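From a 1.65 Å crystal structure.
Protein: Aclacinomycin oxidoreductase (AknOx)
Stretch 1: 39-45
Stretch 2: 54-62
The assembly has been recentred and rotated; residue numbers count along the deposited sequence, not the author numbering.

Stretch 1 39-45: RYQDLVT
Stretch 2 54-62: GRPDVVYVV

A short helix packs against a strand and the loop leading into it through a small, mainly apolar contact, fastened by one hydrogen bond from a tyrosine hydroxyl to a backbone carbonyl.

Together the two stretches bury 340 Å² of surface. Residues 40-44 form little more than one helical turn, with phi from -51° to -80° and psi from -14° to -59°. V44 N donates to Y40 O at 2.9 Å and L43 N to R39 O at 3.2 Å; T45, at phi/psi -116°/32°, is the first residue to leave helical geometry. Its side chain, chi1 65° (p), points away from the second stretch, and T45 OG1 donates to Q41 O at 2.7 Å, tying the end of the turn to a carbonyl one turn back.

In the second stretch, G54 to D57 are loop and 58-61 are extended strand. The register is set by two CA pairs: L43 CA lies 7.3 Å from V59 CA, and V44 CA only 5.3 Å from G54 CA. The wider spacing accommodates side chains from both partners; the narrower one is possible where glycine brings no side chain. An ideal CB on G54 would point toward the helix and lie a tight 3.3 Å from V44 CG2.

Y40 makes the polar link. Its CA-to-CB bond runs sideways, but chi1 of -169° (t) and chi2 of -102° carry the ring's end to the loop, where Y40 OH donates to P56 O at 2.6 Å. The acceptor lies at the ring edge, near its plane, as suits a phenol donor. Tyrosine thus combines reach, a donor and an apolar surface: Y40 CZ is 4.2 Å from P56 CD. P56, at phi/psi -78°/162° with a C-gamma endo pucker, offers its ring CD to this contact while its backbone supplies the acceptor; its nitrogen has no hydrogen to share.

Farther along, L43 points toward the strand with chi1 -84° (m) and chi2 20°, off a standard well. L43 CB meets V59 CG2 at 4.1 Å, and L43 CD2 meets V61 CG2 at 4.2 Å, so one leucine spans two strand residues. V59 and V61, both t, point toward the helix, whereas V58 and Y60 point away, the alternation expected of a strand. Valine suits such positions because its branched, apolar side chain fills space close to the extended backbone. V44, buried and in the p rotamer, also points toward the second stretch, with V44 CG2 4.4 Å from P56 CD, completing the apolar packing.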

# COMPACT_ATOMS: atom_id res chain seq x y z
N ARG A 39 3.68 23.77 18.69
CA ARG A 39 3.69 22.91 17.52
C ARG A 39 2.91 21.61 17.71
O ARG A 39 2.85 20.75 16.84
CB ARG A 39 5.15 22.62 17.16
CG ARG A 39 5.95 23.90 16.86
CD ARG A 39 7.44 23.52 16.83
NE ARG A 39 8.09 23.79 18.09
CZ ARG A 39 9.41 23.77 18.28
NH1 ARG A 39 10.22 23.47 17.28
NH2 ARG A 39 9.97 24.03 19.45
N TYR A 40 2.34 21.46 18.90
CA TYR A 40 1.78 20.18 19.30
C TYR A 40 0.62 19.75 18.41
O TYR A 40 0.66 18.69 17.82
CB TYR A 40 1.29 20.21 20.75
CG TYR A 40 0.92 18.88 21.34
CD1 TYR A 40 -0.40 18.49 21.45
CD2 TYR A 40 1.88 17.99 21.82
CE1 TYR A 40 -0.76 17.27 22.00
CE2 TYR A 40 1.53 16.76 22.37
CZ TYR A 40 0.20 16.40 22.45
OH TYR A 40 -0.18 15.20 23.00
N GLN A 41 -0.42 20.58 18.35
CA GLN A 41 -1.60 20.27 17.55
C GLN A 41 -1.26 19.88 16.13
O GLN A 41 -1.84 18.95 15.57
CB GLN A 41 -2.52 21.50 17.51
CG GLN A 41 -3.92 21.18 18.03
CD GLN A 41 -3.89 20.30 19.27
OE1 GLN A 41 -3.26 20.68 20.25
NE2 GLN A 41 -4.56 19.16 19.15
N ASP A 42 -0.31 20.63 15.56
CA ASP A 42 0.03 20.32 14.17
C ASP A 42 0.58 18.92 14.06
O ASP A 42 0.32 18.16 13.12
CB ASP A 42 1.03 21.36 13.67
CG ASP A 42 0.32 22.54 13.02
OD1 ASP A 42 -0.52 22.32 12.12
OD2 ASP A 42 0.58 23.70 13.42
N LEU A 43 1.37 18.52 15.07
CA LEU A 43 2.07 17.23 14.92
C LEU A 43 1.18 16.04 15.21
O LEU A 43 1.18 14.96 14.62
CB LEU A 43 3.30 17.21 15.84
CG LEU A 43 4.57 17.87 15.30
CD1 LEU A 43 4.21 18.81 14.16
CD2 LEU A 43 5.30 18.57 16.42
N VAL A 44 0.34 16.24 16.23
CA VAL A 44 -0.57 15.19 16.67
C VAL A 44 -1.72 14.97 15.70
O VAL A 44 -2.40 13.93 15.79
CB VAL A 44 -1.11 15.54 18.07
CG1 VAL A 44 -1.81 16.90 18.08
CG2 VAL A 44 -2.06 14.46 18.52
N THR A 45 -1.93 15.89 14.76
CA THR A 45 -3.07 15.74 13.85
C THR A 45 -2.60 15.56 12.41
O THR A 45 -3.24 15.95 11.43
CB THR A 45 -4.03 16.94 13.97
OG1 THR A 45 -3.36 18.12 13.52
CG2 THR A 45 -4.40 17.20 15.42
N GLY A 54 -3.81 11.50 18.13
CA GLY A 54 -2.83 11.09 19.12
C GLY A 54 -2.88 11.87 20.40
O GLY A 54 -3.43 12.98 20.43
N ARG A 55 -2.39 11.39 21.52
CA ARG A 55 -2.23 12.26 22.69
C ARG A 55 -0.97 11.90 23.47
O ARG A 55 -1.05 11.61 24.65
CB ARG A 55 -3.46 12.16 23.60
N PRO A 56 0.18 11.87 22.78
CA PRO A 56 1.40 11.42 23.47
C PRO A 56 1.95 12.54 24.36
O PRO A 56 1.62 13.72 24.21
CB PRO A 56 2.36 11.11 22.33
CG PRO A 56 1.93 12.03 21.23
CD PRO A 56 0.47 12.30 21.41
N ASP A 57 2.82 12.21 25.31
CA ASP A 57 3.45 13.27 26.08
C ASP A 57 4.33 14.16 25.21
O ASP A 57 4.49 15.35 25.49
CB ASP A 57 4.32 12.71 27.20
CG ASP A 57 3.66 11.71 28.12
OD1 ASP A 57 4.41 10.95 28.78
OD2 ASP A 57 2.41 11.64 28.19
N VAL A 58 4.91 13.59 24.17
CA VAL A 58 5.93 14.31 23.40
C VAL A 58 5.98 13.86 21.96
O VAL A 58 5.67 12.70 21.65
CB VAL A 58 7.33 14.09 24.04
CG1 VAL A 58 7.82 12.67 23.85
CG2 VAL A 58 8.34 15.07 23.45
N VAL A 59 6.38 14.75 21.05
CA VAL A 59 6.74 14.35 19.70
C VAL A 59 8.18 14.79 19.38
O VAL A 59 8.52 15.96 19.52
CB VAL A 59 5.82 14.93 18.61
CG1 VAL A 59 6.05 14.13 17.32
CG2 VAL A 59 4.37 14.91 19.04
N TYR A 60 9.05 13.88 18.96
CA TYR A 60 10.43 14.21 18.63
C TYR A 60 10.56 14.41 17.12
O TYR A 60 10.23 13.50 16.36
CB TYR A 60 11.46 13.15 19.00
CG TYR A 60 11.68 12.94 20.48
CD1 TYR A 60 12.51 13.75 21.24
CD2 TYR A 60 11.02 11.89 21.11
CE1 TYR A 60 12.68 13.54 22.60
CE2 TYR A 60 11.20 11.67 22.46
CZ TYR A 60 12.03 12.49 23.20
OH TYR A 60 12.15 12.21 24.55
N VAL A 61 11.03 15.59 16.76
CA VAL A 61 11.24 15.86 15.33
C VAL A 61 12.71 15.71 14.98
O VAL A 61 13.48 16.64 15.27
CB VAL A 61 10.66 17.24 14.97
CG1 VAL A 61 10.83 17.51 13.49
CG2 VAL A 61 9.18 17.27 15.35
N VAL A 62 13.02 14.57 14.38
CA VAL A 62 14.34 14.08 14.04
C VAL A 62 14.86 14.56 12.67
O VAL A 62 14.08 14.80 11.73
CB VAL A 62 14.40 12.53 14.00
CG1 VAL A 62 14.27 11.92 15.39
CG2 VAL A 62 13.32 11.96 13.09